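Local coordinates for D-alanyl transferase DltD (Enterococcus faecalis, PDB 6O93), which probably transfers D-alanyl groups to lipoteichoic acid at the cell surface, as part of cell-wall biogenesis in a Gram-positive bacterium, at residues 10-15 with 28-33; 98-103 with 360-365; 116-121 with 152-157. All blocks are in the same frame, centred on the assembly; numbering follows the deposited sequence.

Interaction 1. Residues 10-15 with 28-33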
# COMPACT_ATOMS: atom_id res chain seq x y z
N GLU A 10 -14.21 -18.56 7.58
CA GLU A 10 -14.00 -18.39 6.15
C GLU A 10 -14.76 -17.18 5.62
O GLU A 10 -14.22 -16.39 4.83
CB GLU A 10 -14.43 -19.66 5.41
CG GLU A 10 -14.29 -19.61 3.90
CD GLU A 10 -14.74 -20.89 3.23
OE1 GLU A 10 -15.01 -21.88 3.95
OE2 GLU A 10 -14.84 -20.92 1.98
N LYS A 11 -16.01 -17.01 6.06
CA LYS A 11 -16.81 -15.88 5.59
C LYS A 11 -16.23 -14.55 6.08
O LYS A 11 -16.24 -13.56 5.34
CB LYS A 11 -18.26 -16.05 6.05
CG LYS A 11 -19.13 -14.80 5.95
CD LYS A 11 -19.23 -14.26 4.53
CE LYS A 11 -20.09 -15.14 3.65
NZ LYS A 11 -20.54 -14.42 2.43
N THR A 12 -15.73 -14.51 7.32
CA THR A 12 -15.17 -13.26 7.84
C THR A 12 -13.96 -12.82 7.03
O THR A 12 -13.84 -11.65 6.65
CB THR A 12 -14.80 -13.43 9.32
OG1 THR A 12 -15.99 -13.62 10.10
CG2 THR A 12 -14.07 -12.19 9.83
N LEU A 13 -13.04 -13.75 6.76
CA LEU A 13 -11.86 -13.41 5.97
C LEU A 13 -12.26 -12.94 4.57
O LEU A 13 -11.70 -11.97 4.05
CB LEU A 13 -10.91 -14.60 5.89
CG LEU A 13 -10.43 -15.18 7.22
CD1 LEU A 13 -9.45 -16.32 6.98
CD2 LEU A 13 -9.79 -14.11 8.09
N LYS A 14 -13.23 -13.62 3.95
CA LYS A 14 -13.68 -13.21 2.63
C LYS A 14 -14.28 -11.81 2.66
O LYS A 14 -13.99 -10.98 1.79
CB LYS A 14 -14.70 -14.22 2.09
CG LYS A 14 -15.30 -13.83 0.74
CD LYS A 14 -16.19 -14.93 0.19
CE LYS A 14 -16.70 -14.57 -1.19
NZ LYS A 14 -17.48 -15.67 -1.81
N GLU A 15 -15.13 -11.53 3.66
CA GLU A 15 -15.76 -10.22 3.74
C GLU A 15 -14.75 -9.12 4.02
O GLU A 15 -14.86 -8.02 3.47
CB GLU A 15 -16.83 -10.24 4.83
CG GLU A 15 -18.02 -11.12 4.50
CD GLU A 15 -18.92 -10.51 3.45
OE1 GLU A 15 -19.16 -9.28 3.52
OE2 GLU A 15 -19.38 -11.24 2.55
N ASN A 28 -4.40 -7.52 14.19
CA ASN A 28 -3.59 -8.69 13.85
C ASN A 28 -4.42 -9.92 13.52
O ASN A 28 -4.11 -10.61 12.55
CB ASN A 28 -2.63 -9.02 15.00
CG ASN A 28 -1.34 -8.23 14.94
OD1 ASN A 28 -0.99 -7.68 13.89
ND2 ASN A 28 -0.63 -8.17 16.05
N VAL A 29 -5.48 -10.19 14.29
CA VAL A 29 -6.18 -11.47 14.19
C VAL A 29 -6.61 -11.74 12.75
O VAL A 29 -6.25 -12.76 12.15
CB VAL A 29 -7.39 -11.51 15.14
CG1 VAL A 29 -8.19 -12.78 14.93
CG2 VAL A 29 -6.93 -11.40 16.59
N ILE A 30 -7.39 -10.82 12.17
CA ILE A 30 -8.04 -11.11 10.90
C ILE A 30 -7.03 -11.10 9.76
O ILE A 30 -6.95 -12.05 8.97
CB ILE A 30 -9.19 -10.11 10.65
CG1 ILE A 30 -10.33 -10.38 11.63
CG2 ILE A 30 -9.68 -10.22 9.21
CD1 ILE A 30 -11.41 -9.32 11.64
N LYS A 31 -6.23 -10.03 9.65
CA LYS A 31 -5.33 -9.92 8.50
C LYS A 31 -4.25 -11.00 8.55
O LYS A 31 -3.89 -11.56 7.51
CB LYS A 31 -4.70 -8.53 8.45
CG LYS A 31 -3.46 -8.34 9.29
CD LYS A 31 -3.03 -6.88 9.31
CE LYS A 31 -1.64 -6.71 9.89
NZ LYS A 31 -1.52 -7.28 11.26
N ASN A 32 -3.74 -11.31 9.74
CA ASN A 32 -2.70 -12.33 9.85
C ASN A 32 -3.24 -13.71 9.48
O ASN A 32 -2.56 -14.49 8.80
CB ASN A 32 -2.11 -12.35 11.26
CG ASN A 32 -1.36 -11.07 11.59
OD1 ASN A 32 -1.29 -10.14 10.78
ND2 ASN A 32 -0.78 -11.03 12.79
N LYS A 33 -4.45 -14.03 9.94
CA LYS A 33 -5.04 -15.32 9.60
C LYS A 33 -5.26 -15.45 8.09
O LYS A 33 -4.99 -16.50 7.51
CB LYS A 33 -6.36 -15.50 10.35
CG LYS A 33 -7.00 -16.87 10.18
CD LYS A 33 -6.15 -17.97 10.79
CE LYS A 33 -6.86 -19.32 10.74
NZ LYS A 33 -6.02 -20.41 11.33
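Leu13 reaches helix 29-36 because its CG lies anti to its own carbonyl carbon, beside the backbone N (chi1 -57°), which carries both methyl groups across to Ile30 and Lys33. In turn, chi1 of Ile30 sets CG1 beside the backbone N and leaves CG2 anti to it, and this CG2 branch is the one that meets the leucine: Leu13 CD2 lies 4.0 Å from Ile30 CG2. The two side chains run by one another head to tail, packing alongside rather than end to end. The same leucine methyl also rests against the backbone, with Leu13 CD2 3.6 Å from Ile30 O, a van der Waals contact of methyl with carbonyl oxygen. The longer branch of Ile30 goes to a second partner, and its CD1 comes within 4.3 Å of Thr12 CG2. Threonine suits this half-exposed place because its methyl group can face the isoleucine while OG1 turns back to the residues just before the helix, hydrogen-bonded to Ser9 OG and Asn6 O.

Leu13 CD1 lies 4.1 Å from Lys33 CG. That methylene does the packing, and the bend at chi2 (65°) turns the rest of the lysine from helix 10-17. Lysine can thus close the exposed border of an apolar patch. No hydrogen bond joins the two segments. Around them, Tyr40 of strand 40-44 touches Leu13, and Ser196 and Gln197 touch Ile30.

The axes of the two short helical segments pass 10.0 Å apart, at a crossing angle of -92°, so the helices meet around one point, where Leu13 and Ile30 have the nearest CA atoms. This is near-perpendicular helix-helix packing, here between the first helix of the chain and the one that leads into strand 40-44 of the central parallel sheet.

Interaction 2. Residues 98-103 with 360-365; sequences KAVFIL and RQVDEF
Lys98 lies along the ring of Phe365 and ends on the same residue's carbonyl oxygen. Lys98 CB begins the contact, 3.8 Å from Phe365 CE2. Lys98 CG follows, 4.0 Å from Phe365 CZ. From there the chain runs extended, and Lys98 CD stands over one ring face, 4.3 Å from the Phe365 ring centroid, in a CH-pi contact. Lys98 CE passes 3.6 Å from Phe365 O, and at the tip Lys98 NZ donates a hydrogen bond of 2.8 Å to Phe365 O. The ammonium group approaches in the carbonyl plane, on a lone pair, with a C=O...N angle of 141°. A second hydrogen bond runs from NZ to Gln368 O. Lysine fits because its methylenes can pack on an aromatic ring while its charge meets carbonyl oxygens near the C-terminal end of helix 352-367, where the helix dipole would probably favour a cation.

Strand 98-102 is the middle strand of a five-stranded parallel sheet, and helix 352-367 covers one of its faces, running nearly antiparallel to it at 158°. This is the layered alpha/beta arrangement of the SGNH hydrolase clan.

Phenylalanine supplies the broad apolar surface between the layers. Its CG is anti to the backbone N (chi1 163°), which sends the ring toward the strand, and Phe365 CE2 comes 3.6 Å from Ala99 O. Asp289 and Leu291 of the neighbouring strand 289-294 touch the ring as well. One helical turn earlier, Val362 crosses Val100 at about a right angle, their CG2 methyls 4.0 Å apart; beta-branched Val100 suits an extended strand.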
# COMPACT_ATOMS: atom_id res chain seq x y z
N LYS A 98 3.54 -14.72 -1.12
CA LYS A 98 3.55 -13.71 -2.15
C LYS A 98 2.73 -12.50 -1.73
O LYS A 98 1.74 -12.63 -1.00
CB LYS A 98 3.01 -14.26 -3.47
CG LYS A 98 3.92 -15.29 -4.12
CD LYS A 98 3.43 -15.68 -5.51
CE LYS A 98 4.45 -16.56 -6.21
NZ LYS A 98 3.94 -17.09 -7.50
N ALA A 99 3.15 -11.32 -2.18
CA ALA A 99 2.47 -10.08 -1.86
C ALA A 99 2.52 -9.15 -3.07
O ALA A 99 3.33 -9.33 -3.98
CB ALA A 99 3.08 -9.40 -0.64
N VAL A 100 1.64 -8.16 -3.05
CA VAL A 100 1.60 -7.11 -4.07
C VAL A 100 1.73 -5.77 -3.36
O VAL A 100 1.07 -5.54 -2.34
CB VAL A 100 0.31 -7.18 -4.90
CG1 VAL A 100 0.27 -6.06 -5.92
CG2 VAL A 100 0.19 -8.53 -5.59
N PHE A 101 2.58 -4.90 -3.89
CA PHE A 101 2.87 -3.61 -3.28
C PHE A 101 2.65 -2.53 -4.33
O PHE A 101 3.38 -2.47 -5.32
CB PHE A 101 4.29 -3.55 -2.73
CG PHE A 101 4.53 -2.44 -1.75
CD1 PHE A 101 4.69 -1.13 -2.19
CD2 PHE A 101 4.60 -2.70 -0.40
CE1 PHE A 101 4.91 -0.11 -1.29
CE2 PHE A 101 4.82 -1.68 0.51
CZ PHE A 101 4.98 -0.38 0.06
N ILE A 102 1.64 -1.69 -4.13
CA ILE A 102 1.29 -0.64 -5.08
C ILE A 102 1.90 0.67 -4.59
O ILE A 102 1.45 1.24 -3.59
CB ILE A 102 -0.23 -0.53 -5.26
CG1 ILE A 102 -0.77 -1.84 -5.86
CG2 ILE A 102 -0.57 0.65 -6.16
CD1 ILE A 102 -2.27 -1.92 -5.91
N LEU A 103 2.92 1.13 -5.29
CA LEU A 103 3.54 2.41 -4.96
C LEU A 103 2.68 3.55 -5.49
O LEU A 103 1.96 3.42 -6.48
CB LEU A 103 4.94 2.49 -5.57
CG LEU A 103 6.03 1.72 -4.82
CD1 LEU A 103 7.13 1.26 -5.76
CD2 LEU A 103 6.61 2.57 -3.70
N ARG A 360 -3.42 -8.61 -14.82
CA ARG A 360 -2.70 -9.58 -15.64
C ARG A 360 -1.30 -9.83 -15.08
O ARG A 360 -0.85 -10.98 -15.00
CB ARG A 360 -2.62 -9.10 -17.09
CG ARG A 360 -1.72 -9.97 -17.96
CD ARG A 360 -1.95 -9.73 -19.44
NE ARG A 360 -1.60 -8.37 -19.85
CZ ARG A 360 -1.58 -7.96 -21.11
NH1 ARG A 360 -1.90 -8.79 -22.10
NH2 ARG A 360 -1.26 -6.70 -21.40
N GLN A 361 -0.61 -8.76 -14.68
CA GLN A 361 0.73 -8.93 -14.11
C GLN A 361 0.67 -9.66 -12.78
O GLN A 361 1.53 -10.50 -12.49
CB GLN A 361 1.40 -7.56 -13.95
CG GLN A 361 1.59 -6.83 -15.27
CD GLN A 361 2.35 -7.65 -16.28
OE1 GLN A 361 3.35 -8.29 -15.96
NE2 GLN A 361 1.86 -7.67 -17.52
N VAL A 362 -0.34 -9.37 -11.95
CA VAL A 362 -0.49 -10.09 -10.69
C VAL A 362 -0.76 -11.56 -10.95
O VAL A 362 -0.13 -12.44 -10.34
CB VAL A 362 -1.61 -9.46 -9.84
CG1 VAL A 362 -1.95 -10.36 -8.66
CG2 VAL A 362 -1.21 -8.08 -9.35
N ASP A 363 -1.69 -11.86 -11.85
CA ASP A 363 -2.04 -13.25 -12.13
C ASP A 363 -0.83 -14.03 -12.64
O ASP A 363 -0.55 -15.14 -12.18
CB ASP A 363 -3.19 -13.32 -13.13
CG ASP A 363 -3.89 -14.66 -13.13
OD1 ASP A 363 -4.44 -15.03 -12.07
OD2 ASP A 363 -3.90 -15.34 -14.17
N GLU A 364 -0.11 -13.46 -13.61
CA GLU A 364 1.10 -14.11 -14.10
C GLU A 364 2.11 -14.29 -12.98
O GLU A 364 2.78 -15.33 -12.89
CB GLU A 364 1.71 -13.29 -15.24
CG GLU A 364 0.86 -13.22 -16.50
CD GLU A 364 1.44 -12.31 -17.56
OE1 GLU A 364 2.47 -11.66 -17.28
OE2 GLU A 364 0.88 -12.23 -18.67
N PHE A 365 2.22 -13.29 -12.10
CA PHE A 365 3.14 -13.37 -10.97
C PHE A 365 2.75 -14.49 -10.01
O PHE A 365 3.62 -15.20 -9.48
CB PHE A 365 3.17 -12.02 -10.26
CG PHE A 365 3.74 -12.05 -8.87
CD1 PHE A 365 5.11 -12.20 -8.66
CD2 PHE A 365 2.92 -11.90 -7.76
CE1 PHE A 365 5.63 -12.21 -7.38
CE2 PHE A 365 3.44 -11.91 -6.48
CZ PHE A 365 4.79 -12.07 -6.29

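Interaction 3. Residues 116-121 with 152-157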
# COMPACT_ATOMS: atom_id res chain seq x y z
N ASP A 116 -0.51 13.78 10.37
CA ASP A 116 -1.87 13.31 10.58
C ASP A 116 -2.17 12.04 9.79
O ASP A 116 -3.03 11.25 10.20
CB ASP A 116 -2.88 14.40 10.21
CG ASP A 116 -2.73 15.65 11.06
OD1 ASP A 116 -2.14 15.55 12.15
OD2 ASP A 116 -3.21 16.72 10.63
N SER A 117 -1.48 11.83 8.67
CA SER A 117 -1.69 10.61 7.90
C SER A 117 -1.11 9.41 8.63
O SER A 117 -1.75 8.36 8.75
CB SER A 117 -1.09 10.74 6.51
OG SER A 117 -1.85 11.64 5.72
N PHE A 118 0.12 9.54 9.13
CA PHE A 118 0.69 8.48 9.95
C PHE A 118 -0.10 8.30 11.24
O PHE A 118 -0.39 7.17 11.64
CB PHE A 118 2.16 8.77 10.26
CG PHE A 118 2.79 7.74 11.15
CD1 PHE A 118 3.40 6.63 10.61
CD2 PHE A 118 2.75 7.88 12.53
CE1 PHE A 118 3.97 5.67 11.43
CE2 PHE A 118 3.32 6.93 13.35
CZ PHE A 118 3.93 5.82 12.80
N GLY A 119 -0.46 9.40 11.89
CA GLY A 119 -1.17 9.31 13.16
C GLY A 119 -2.53 8.66 13.02
O GLY A 119 -2.97 7.92 13.91
N ALA A 120 -3.23 8.92 11.91
CA ALA A 120 -4.55 8.35 11.72
C ALA A 120 -4.51 6.83 11.58
O ALA A 120 -5.51 6.17 11.86
CB ALA A 120 -5.22 8.95 10.48
N HIS A 121 -3.37 6.27 11.18
CA HIS A 121 -3.25 4.83 10.96
C HIS A 121 -2.25 4.18 11.91
O HIS A 121 -1.93 3.00 11.74
CB HIS A 121 -2.86 4.56 9.51
CG HIS A 121 -3.80 5.17 8.52
ND1 HIS A 121 -3.55 6.38 7.90
CD2 HIS A 121 -5.01 4.76 8.08
CE1 HIS A 121 -4.56 6.68 7.10
NE2 HIS A 121 -5.46 5.71 7.19
N PRO A 152 3.89 13.23 16.25
CA PRO A 152 3.25 13.57 17.53
C PRO A 152 2.52 12.40 18.18
O PRO A 152 2.50 12.31 19.42
CB PRO A 152 2.28 14.70 17.15
CG PRO A 152 2.82 15.27 15.89
CD PRO A 152 3.46 14.13 15.16
N VAL A 153 1.91 11.51 17.40
CA VAL A 153 1.15 10.42 18.01
C VAL A 153 2.06 9.55 18.87
O VAL A 153 1.60 8.93 19.84
CB VAL A 153 0.44 9.59 16.92
CG1 VAL A 153 1.44 8.74 16.15
CG2 VAL A 153 -0.64 8.71 17.56
N VAL A 154 3.34 9.49 18.53
CA VAL A 154 4.32 8.72 19.30
C VAL A 154 4.94 9.56 20.41
O VAL A 154 5.22 9.05 21.49
CB VAL A 154 5.40 8.16 18.34
CG1 VAL A 154 6.57 7.60 19.13
CG2 VAL A 154 4.79 7.10 17.43
N GLN A 155 5.16 10.85 20.15
CA GLN A 155 5.86 11.70 21.12
C GLN A 155 5.09 11.83 22.43
O GLN A 155 5.69 12.09 23.47
CB GLN A 155 6.11 13.08 20.52
CG GLN A 155 7.11 13.08 19.37
CD GLN A 155 7.14 14.39 18.62
OE1 GLN A 155 6.36 15.30 18.91
NE2 GLN A 155 8.04 14.51 17.66
N LYS A 156 3.77 11.66 22.39
CA LYS A 156 2.98 11.74 23.62
C LYS A 156 3.05 10.46 24.44
O LYS A 156 2.49 10.41 25.54
CB LYS A 156 1.53 12.07 23.28
CG LYS A 156 0.82 10.99 22.48
CD LYS A 156 -0.57 11.42 22.07
CE LYS A 156 -1.34 10.27 21.44
NZ LYS A 156 -2.69 10.69 20.98
N ASP A 157 3.72 9.42 23.93
CA ASP A 157 3.89 8.15 24.63
C ASP A 157 5.31 8.14 25.20
O ASP A 157 6.27 7.84 24.50
CB ASP A 157 3.65 6.99 23.67
CG ASP A 157 3.64 5.64 24.36
OD1 ASP A 157 4.25 5.51 25.44
OD2 ASP A 157 3.01 4.71 23.81
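Val153 opens the contact by pointing its CB toward helix 115-121, where Gly119 and Phe118 receive it. Its CG1 sits between the backbone N and the carbonyl carbon (chi1 73°), the crowded position for a valine in a helix, and from there it touches both partners. Val153 CG1 lies 3.8 Å from Phe118 CE2, near the ring plane, so the methyl meets the edge of the aromatic ring and not a face. The same CG1 is 4.0 Å from Gly119 CA. Glycine fits here because it has no side chain to hold the backbones apart, and the CA atoms of Gly119 and Val153 come within 5.5 Å.

Val154 follows with a lighter touch: its CG2 reaches the same ring edge, 4.3 Å from Phe118 CE2. Its side chain also touches Leu160, Met161 and Leu164 of helix 158-168. Phenylalanine thus serves both valines with one edge, while its ring also stacks with Phe151 and touches Leu81 and Thr82 of helix 80-90.

Further on, Asp157 ends the segment as the N-cap of helix 158-168, its OD1 accepting a hydrogen bond from Leu160 N, while OD2 is hydrogen-bonded to Tyr128 OH. The arrangement is apolar, close helix-helix packing at a glycine, joining short helix 152-155 to helix 115-121 in the helical region that follows strand 98-102.

From the N terminus, interaction 1 comes first, closing a short loop of 12 residues that is a little over half helical and has no strand. It is complete before the chain enters strand 40-44, and so stands in series with the others. Strand 98-102 then opens interaction 2, whose loop of 256 residues closes when helix 352-367 returns to the sheet. Interaction 3 is nested inside that loop: helix 115-121 follows strand 98-102, and helix 152-155 meets it 30 residues later. Interactions 2 and 3 lie on opposite sides of the chain's centre, their centres about 30 Å apart. Interaction 2 ties sheet to helix, whereas the other two join helices, and none touches another.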